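Local coordinates for putative PadR-family transcriptional regulatory protein (Bacteroides fragilis, PDB 5H20) that is probably a PadR-family transcriptional regulator that binds DNA as a dimer through a winged helix-turn-helix domain, at residues C18-L23 / G89-S94; D32-L37 / G47-L52. One frame throughout, in Å; residues are numbered along the deposited sequence.

Interaction 1. Residues C18-L23 / G89-S94; sequences CIMLLL and GELEAS. With IPA (isopropyl alcohol), chain F; IPA (isopropyl alcohol), chain G.
The carboxylate of Glu92 meets Leu21 at one oxygen rather than over a face: methyl CD2 of Leu21 stops 3.4 Å from OE2 of Glu92, and the two side chains slant across each other. Here helix 5-23 of the winged helix-turn-helix domain lies against helix 82-97, which follows the beta wing and, as in other PadR proteins, probably takes part in dimerisation. No hydrogen bond links the two segments, and the nearest backbones, at Leu21 and Glu92, keep their CA atoms 9.2 Å apart, so side-chain ends alone span the gap. The second contact is apolar. Met20 sends its chain out straight as far as SD and then bends there (chi3 -83°), which turns CE to CD2 of Leu91 at 4.1 Å; the two side chains cross at about a right angle. Tyr17, one turn earlier on helix 5-23, touches both Leu91 and Glu92 and extends the packing.

The other carboxylate, that of Glu90, takes no part in the contact with residues 18-23 and instead engages solvent and the second subunit. Its CG lies opposite the backbone N (chi1 170°) and the extended chain carries OE2 to an isopropanol, whose O2 donates a 3.1 Å hydrogen bond to Glu90 OE2. The same carboxylate oxygen is in a salt bridge with Arg11 of the second subunit, and Met10 of that subunit packs on Met20, so this contact borders the dimer interface. The isopropanol probably comes from the crystallisation liquor. A weak hydrogen bond of 3.3 Å joins Ser94 OG to its O2.

Interaction 2. Residues D32-L37 / G47-L52; sequences DIIQKL and GTLYPL
Leu49 reaches from helix 46-58 into the face of helix 30-39, where Ile33 and Ile34 receive it; the two helices form the helix-turn-helix of the PadR domain, with 46-58 in the place of the recognition helix. From CB the chain runs toward the partner helix, CG standing opposite the backbone N (chi1 -151°), and at CG it forks. Leu49 CD1 settles against Ile34, 3.8 Å from its CG1, and is nearly as close to the CD1 tip of the same isoleucine, at 4.0 Å. Leu49 CD2 turns to the neighbouring residue and lies 4.2 Å from CG2 of Ile33. One leucine thus straddles two consecutive isoleucines, meeting each obliquely, and the junction is wholly apolar; Ala30 also touches Leu49.

Next to it, Tyr50 leaves helix 46-58 at a slant and lines the alpha-D-glucopyranose pocket; its ring atom CE1 stays 4.7 Å from CD1 of Ile34. The helix kinks at Pro51, whose nitrogen has no proton to give to the preceding turn. Just beyond, Leu52 N makes a weak 3.2 Å bond to Leu49 O.

Interaction 2 is nested in the chain loop closed by interaction 1, and the two centres lie 16 Å apart on opposite sides of the chain's centre. Helix 5-23 connects them: while Met20 and Leu21 meet helix 82-97, Cys18, Ile19 and Leu22 pack on the helix-turn-helix. Ile19 CD1 comes within 3.6 Å of Leu49 CD2, and Cys18 SG within 3.7 Å of Leu37 CD2. The helix-turn-helix, probably the DNA-binding motif, and helix 82-97 thus both pack on helix 5-23. The glucose belongs to the side of interaction 2, where it touches Tyr50. The side chain of Ile34 is about 6 Å from the bound alpha-D-glucopyranose.

Interaction 1. Residues C18-L23 / G89-S94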
# COMPACT_ATOMS: atom_id res chain seq x y z
N CYS A 18 0.50 -8.63 0.24
CA CYS A 18 0.35 -9.84 1.03
C CYS A 18 0.48 -11.12 0.18
O CYS A 18 1.12 -12.09 0.60
CB CYS A 18 -1.00 -9.80 1.75
SG CYS A 18 -1.25 -11.17 2.90
N ILE A 19 -0.12 -11.10 -1.02
CA ILE A 19 0.00 -12.19 -1.99
C ILE A 19 1.48 -12.39 -2.41
O ILE A 19 1.99 -13.53 -2.39
CB ILE A 19 -0.88 -11.95 -3.25
CG1 ILE A 19 -2.36 -11.96 -2.91
CG2 ILE A 19 -0.60 -12.99 -4.33
CD1 ILE A 19 -3.23 -11.28 -3.96
N MET A 20 2.15 -11.28 -2.77
CA MET A 20 3.56 -11.32 -3.17
C MET A 20 4.44 -11.80 -2.03
O MET A 20 5.37 -12.60 -2.25
CB MET A 20 4.03 -9.96 -3.69
CG MET A 20 3.43 -9.58 -5.02
SD MET A 20 4.18 -8.09 -5.70
CE MET A 20 3.25 -6.82 -4.85
N LEU A 21 4.14 -11.33 -0.81
CA LEU A 21 4.77 -11.82 0.41
C LEU A 21 4.64 -13.34 0.58
O LEU A 21 5.65 -14.02 0.76
CB LEU A 21 4.23 -11.12 1.67
CG LEU A 21 5.17 -10.24 2.50
CD1 LEU A 21 4.48 -9.87 3.80
CD2 LEU A 21 6.50 -10.93 2.81
N LEU A 22 3.41 -13.84 0.51
CA LEU A 22 3.13 -15.28 0.66
C LEU A 22 3.74 -16.15 -0.44
O LEU A 22 4.12 -17.29 -0.19
CB LEU A 22 1.62 -15.55 0.82
CG LEU A 22 0.91 -15.06 2.10
CD1 LEU A 22 -0.60 -14.96 1.89
CD2 LEU A 22 1.20 -15.93 3.31
N LEU A 23 3.88 -15.60 -1.65
CA LEU A 23 4.45 -16.34 -2.78
C LEU A 23 5.98 -16.31 -2.89
O LEU A 23 6.56 -17.08 -3.66
CB LEU A 23 3.79 -15.90 -4.10
CG LEU A 23 2.38 -16.44 -4.34
CD1 LEU A 23 1.73 -15.69 -5.48
CD2 LEU A 23 2.33 -17.95 -4.63
N GLY A 89 10.96 -6.55 -2.94
CA GLY A 89 12.13 -6.03 -2.21
C GLY A 89 12.10 -4.52 -2.00
O GLY A 89 12.45 -4.03 -0.92
N GLU A 90 11.68 -3.80 -3.04
CA GLU A 90 11.46 -2.35 -2.99
C GLU A 90 10.44 -1.97 -1.91
O GLU A 90 10.69 -1.06 -1.11
CB GLU A 90 11.02 -1.85 -4.37
CG GLU A 90 10.53 -0.40 -4.40
CD GLU A 90 9.98 0.02 -5.75
OE1 GLU A 90 10.46 -0.49 -6.79
OE2 GLU A 90 9.06 0.87 -5.76
N LEU A 91 9.31 -2.67 -1.90
CA LEU A 91 8.18 -2.40 -0.99
C LEU A 91 8.47 -2.65 0.49
O LEU A 91 8.05 -1.85 1.35
CB LEU A 91 6.96 -3.23 -1.42
CG LEU A 91 5.81 -2.73 -2.31
CD1 LEU A 91 5.95 -1.33 -2.92
CD2 LEU A 91 5.62 -3.79 -3.39
N GLU A 92 9.18 -3.75 0.76
CA GLU A 92 9.57 -4.14 2.12
C GLU A 92 10.54 -3.14 2.74
O GLU A 92 10.45 -2.83 3.93
CB GLU A 92 10.21 -5.55 2.14
CG GLU A 92 9.25 -6.71 1.85
CD GLU A 92 9.93 -8.07 1.79
OE1 GLU A 92 11.16 -8.15 1.56
OE2 GLU A 92 9.23 -9.09 1.95
N ALA A 93 11.47 -2.65 1.91
CA ALA A 93 12.44 -1.63 2.29
C ALA A 93 11.77 -0.28 2.49
O ALA A 93 12.20 0.53 3.31
CB ALA A 93 13.56 -1.54 1.25
N SER A 94 10.68 -0.05 1.75
CA SER A 94 9.85 1.15 1.87
C SER A 94 8.99 1.17 3.15
O SER A 94 8.72 2.26 3.69
CB SER A 94 8.97 1.33 0.63
OG SER A 94 9.73 1.76 -0.49
C1 IPA F . 8.54 3.99 -4.56
C2 IPA F . 7.99 3.53 -3.21
C3 IPA F . 6.67 4.24 -2.96
O2 IPA F . 7.81 2.11 -3.20
C1 IPA G . 6.74 6.35 0.13
C2 IPA G . 7.95 6.03 0.98
C3 IPA G . 7.55 5.96 2.44
O2 IPA G . 8.50 4.78 0.57

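Interaction 2. Residues D32-L37 / G47-L52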
# COMPACT_ATOMS: atom_id res chain seq x y z
N ASP A 32 -3.96 -22.54 -1.70
CA ASP A 32 -2.89 -22.53 -0.69
C ASP A 32 -2.78 -21.14 -0.07
O ASP A 32 -2.54 -21.02 1.13
CB ASP A 32 -1.53 -22.95 -1.26
CG ASP A 32 -1.56 -24.32 -1.91
OD1 ASP A 32 -2.18 -25.24 -1.32
OD2 ASP A 32 -0.94 -24.50 -2.99
N ILE A 33 -2.92 -20.12 -0.91
CA ILE A 33 -2.88 -18.72 -0.48
C ILE A 33 -4.03 -18.45 0.49
O ILE A 33 -3.79 -17.94 1.59
CB ILE A 33 -2.89 -17.72 -1.66
CG1 ILE A 33 -1.58 -17.83 -2.45
CG2 ILE A 33 -3.08 -16.28 -1.17
CD1 ILE A 33 -1.62 -17.21 -3.83
N ILE A 34 -5.25 -18.84 0.09
CA ILE A 34 -6.46 -18.73 0.93
C ILE A 34 -6.23 -19.42 2.28
O ILE A 34 -6.57 -18.84 3.33
CB ILE A 34 -7.74 -19.25 0.20
CG1 ILE A 34 -8.10 -18.32 -0.98
CG2 ILE A 34 -8.93 -19.40 1.16
CD1 ILE A 34 -8.96 -18.98 -2.07
N GLN A 35 -5.63 -20.61 2.25
CA GLN A 35 -5.37 -21.41 3.44
C GLN A 35 -4.33 -20.77 4.38
O GLN A 35 -4.49 -20.83 5.60
CB GLN A 35 -4.93 -22.82 3.05
CG GLN A 35 -5.72 -23.92 3.72
CD GLN A 35 -5.22 -24.27 5.11
OE1 GLN A 35 -5.86 -23.94 6.11
NE2 GLN A 35 -4.08 -24.96 5.18
N LYS A 36 -3.28 -20.19 3.80
CA LYS A 36 -2.22 -19.53 4.59
C LYS A 36 -2.72 -18.24 5.23
O LYS A 36 -2.27 -17.86 6.32
CB LYS A 36 -0.98 -19.27 3.73
CG LYS A 36 -0.15 -20.52 3.49
CD LYS A 36 0.97 -20.26 2.51
CE LYS A 36 1.79 -21.51 2.27
NZ LYS A 36 3.04 -21.17 1.55
N LEU A 37 -3.64 -17.58 4.53
CA LEU A 37 -4.38 -16.45 5.05
C LEU A 37 -5.27 -16.87 6.23
O LEU A 37 -5.35 -16.15 7.22
CB LEU A 37 -5.20 -15.78 3.93
CG LEU A 37 -4.43 -14.95 2.89
CD1 LEU A 37 -5.24 -14.79 1.61
CD2 LEU A 37 -4.02 -13.58 3.41
N GLY A 47 -13.74 -14.41 -4.86
CA GLY A 47 -14.16 -13.14 -5.46
C GLY A 47 -13.20 -11.97 -5.25
O GLY A 47 -13.09 -11.10 -6.11
N THR A 48 -12.51 -11.97 -4.10
CA THR A 48 -11.52 -10.93 -3.77
C THR A 48 -10.13 -11.31 -4.31
O THR A 48 -9.48 -10.50 -4.98
CB THR A 48 -11.46 -10.67 -2.23
OG1 THR A 48 -12.77 -10.39 -1.71
CG2 THR A 48 -10.53 -9.51 -1.90
N LEU A 49 -9.69 -12.54 -4.03
CA LEU A 49 -8.36 -13.02 -4.38
C LEU A 49 -8.10 -13.13 -5.90
O LEU A 49 -7.07 -12.67 -6.39
CB LEU A 49 -8.09 -14.37 -3.70
CG LEU A 49 -6.71 -14.90 -3.26
CD1 LEU A 49 -6.49 -16.30 -3.80
CD2 LEU A 49 -5.53 -14.02 -3.66
N TYR A 50 -9.04 -13.74 -6.62
CA TYR A 50 -8.85 -14.07 -8.04
C TYR A 50 -8.51 -12.86 -8.95
O TYR A 50 -7.55 -12.97 -9.72
CB TYR A 50 -10.03 -14.90 -8.60
CG TYR A 50 -10.12 -16.34 -8.10
CD1 TYR A 50 -9.26 -16.83 -7.09
CD2 TYR A 50 -11.07 -17.23 -8.62
CE1 TYR A 50 -9.34 -18.14 -6.63
CE2 TYR A 50 -11.16 -18.55 -8.17
CZ TYR A 50 -10.29 -18.99 -7.17
OH TYR A 50 -10.35 -20.28 -6.69
N PRO A 51 -9.27 -11.73 -8.85
CA PRO A 51 -8.92 -10.58 -9.69
C PRO A 51 -7.57 -9.94 -9.40
O PRO A 51 -6.98 -9.33 -10.30
CB PRO A 51 -10.05 -9.56 -9.41
CG PRO A 51 -11.18 -10.38 -8.88
CD PRO A 51 -10.51 -11.47 -8.09
N LEU A 52 -7.07 -10.07 -8.17
CA LEU A 52 -5.76 -9.51 -7.81
C LEU A 52 -4.61 -10.36 -8.35
O LEU A 52 -3.61 -9.82 -8.87
CB LEU A 52 -5.66 -9.35 -6.29
CG LEU A 52 -6.11 -8.06 -5.59
CD1 LEU A 52 -7.16 -7.20 -6.29
CD2 LEU A 52 -6.53 -8.39 -4.17